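Local structure of peptidoglycan D,D-transpeptidase MrdA (Pseudomonas aeruginosa, 7KIS) at residues Arg267-Val271 against Asn316-Arg320. The protein probably cross-links the peptidoglycan cell wall as a serine D,D-transpeptidase, and binds penicillin. Residues are numbered along the deposited sequence.
Sequences RGAIV and NRVLR
This is a buried side-chain contact between a β-strand and a short helical turn in the penicillin-binding transpeptidase domain. Residues 267-271 enter strand 268-273 of the five-stranded antiparallel sheet, between strands 280-286 and 579-585. Residues 317-320 form a weakly bonded helical turn on one face of that sheet, preceded by Asn-316. Arg-320 N donates to Asn-316 O at 2.9 Å. The nearest CA atoms are those of Ala-269 and Val-318, 5.8 Å apart. A sheet of this kind with helices on its faces belongs to the fold shared with serine β-lactamases; this contact lies away from the active site.

Extended backbone from Ala-269 to Val-271 makes the side chains alternate. Ala-269 and Val-271 point toward the turn. Ile-270 points away, and its side chain touches helix 253-263, while Ile-460 touches Val-271 and Val-318. Val-318, with chi1 t, touches both Ala-269 and Val-271: its CG2 lies 3.6 Å from Ala-269 CB, and its CG1 lies 3.6 Å from Val-271 CG2.

Arg-317, with chi1 m and chi2 t, runs back along the strand. Its CD lies 3.3 Å from Gly-268 O. At the Gly-268 phi/psi of 159/-154 a CB would clash with Arg-267 O, which favours glycine. Arg-267 CB lies over one face of the Arg-317 guanidinium.

Arg-267 NE and Arg-317 NH2 are 3.6 Å apart despite like charge. Glu-586 forms salt bridges with both arginines, and Arg-317 also donates to the carbonyls of Asp-311 and Arg-312. The contact thus joins an apolar valine-alanine patch to an arginine pair whose like charge is partly offset by a shared carboxylate.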
loop_
_atom_site.group_PDB
_atom_site.type_symbol
_atom_site.label_atom_id
_atom_site.label_comp_id
_atom_site.label_asym_id
_atom_site.label_seq_id
_atom_site.Cartn_x
_atom_site.Cartn_y
_atom_site.Cartn_z
ATOM N N ARG A 267 -4.389 -15.461 -1.900
ATOM C CA ARG A 267 -5.191 -14.250 -1.856
ATOM C C ARG A 267 -4.470 -13.211 -1.007
ATOM O O ARG A 267 -3.873 -13.538 0.022
ATOM C CB ARG A 267 -6.581 -14.557 -1.291
ATOM C CG ARG A 267 -7.293 -15.673 -2.054
ATOM C CD ARG A 267 -8.564 -16.189 -1.377
ATOM N NE ARG A 267 -9.089 -15.308 -0.339
ATOM C CZ ARG A 267 -10.029 -15.666 0.532
ATOM N NH1 ARG A 267 -10.457 -14.805 1.446
ATOM N NH2 ARG A 267 -10.547 -16.887 0.487
ATOM N N GLY A 268 -4.517 -11.960 -1.442
ATOM C CA GLY A 268 -3.827 -10.917 -0.697
ATOM C C GLY A 268 -3.561 -9.701 -1.571
ATOM O O GLY A 268 -4.278 -9.449 -2.539
ATOM N N ALA A 269 -2.513 -8.963 -1.204
ATOM C CA ALA A 269 -2.190 -7.714 -1.875
ATOM C C ALA A 269 -0.700 -7.422 -1.748
ATOM O O ALA A 269 -0.077 -7.732 -0.730
ATOM C CB ALA A 269 -3.006 -6.550 -1.300
ATOM N N ILE A 270 -0.138 -6.820 -2.798
ATOM C CA ILE A 270 1.266 -6.418 -2.836
ATOM C C ILE A 270 1.350 -5.024 -3.445
ATOM O O ILE A 270 0.768 -4.771 -4.505
ATOM C CB ILE A 270 2.132 -7.406 -3.644
ATOM C CG1 ILE A 270 2.160 -8.778 -2.972
ATOM C CG2 ILE A 270 3.545 -6.872 -3.808
ATOM C CD1 ILE A 270 2.868 -9.831 -3.792
ATOM N N VAL A 271 2.075 -4.123 -2.783
ATOM C CA VAL A 271 2.233 -2.743 -3.233
ATOM C C VAL A 271 3.710 -2.382 -3.159
ATOM O O VAL A 271 4.319 -2.475 -2.086
ATOM C CB VAL A 271 1.398 -1.758 -2.396
ATOM C CG1 VAL A 271 1.634 -0.334 -2.872
ATOM C CG2 VAL A 271 -0.078 -2.112 -2.475
ATOM N N ASN A 316 -10.913 -5.155 -4.139
ATOM C CA ASN A 316 -9.640 -4.449 -4.267
ATOM C C ASN A 316 -9.015 -4.391 -2.879
ATOM O O ASN A 316 -9.230 -3.452 -2.112
ATOM C CB ASN A 316 -9.841 -3.060 -4.861
ATOM C CG ASN A 316 -8.558 -2.470 -5.417
ATOM O OD1 ASN A 316 -7.474 -2.691 -4.877
ATOM N ND2 ASN A 316 -8.675 -1.713 -6.503
ATOM N N ARG A 317 -8.230 -5.422 -2.552
ATOM C CA ARG A 317 -7.655 -5.542 -1.218
ATOM C C ARG A 317 -6.644 -4.447 -0.908
ATOM O O ARG A 317 -6.400 -4.162 0.268
ATOM C CB ARG A 317 -7.007 -6.917 -1.054
ATOM C CG ARG A 317 -7.888 -8.061 -1.524
ATOM C CD ARG A 317 -7.274 -9.413 -1.201
ATOM N NE ARG A 317 -8.277 -10.387 -0.778
ATOM C CZ ARG A 317 -9.104 -11.019 -1.604
ATOM N NH1 ARG A 317 -9.054 -10.782 -2.908
ATOM N NH2 ARG A 317 -9.982 -11.891 -1.128
ATOM N N VAL A 318 -6.056 -3.825 -1.931
ATOM C CA VAL A 318 -5.104 -2.746 -1.690
ATOM C C VAL A 318 -5.819 -1.511 -1.156
ATOM O O VAL A 318 -5.328 -0.838 -0.241
ATOM C CB VAL A 318 -4.319 -2.430 -2.977
ATOM C CG1 VAL A 318 -3.532 -1.139 -2.819
ATOM C CG2 VAL A 318 -3.395 -3.580 -3.332
ATOM N N LEU A 319 -6.996 -1.206 -1.697
ATOM C CA LEU A 319 -7.681 0.049 -1.413
ATOM C C LEU A 319 -8.769 -0.084 -0.359
ATOM O O LEU A 319 -8.895 0.791 0.503
ATOM C CB LEU A 319 -8.293 0.612 -2.698
ATOM C CG LEU A 319 -7.297 0.863 -3.828
ATOM C CD1 LEU A 319 -7.937 1.666 -4.950
ATOM C CD2 LEU A 319 -6.067 1.573 -3.288
ATOM N N ARG A 320 -9.561 -1.154 -0.407
ATOM C CA ARG A 320 -10.660 -1.347 0.530
ATOM C C ARG A 320 -10.442 -2.544 1.445
ATOM O O ARG A 320 -11.360 -2.923 2.182
ATOM C CB ARG A 320 -11.977 -1.493 -0.235
ATOM C CG ARG A 320 -12.259 -0.326 -1.167
ATOM C CD ARG A 320 -13.435 -0.604 -2.084
ATOM N NE ARG A 320 -13.565 0.418 -3.118
ATOM C CZ ARG A 320 -12.974 0.356 -4.307
ATOM N NH1 ARG A 320 -12.209 -0.682 -4.616
ATOM N NH2 ARG A 320 -13.147 1.332 -5.189
#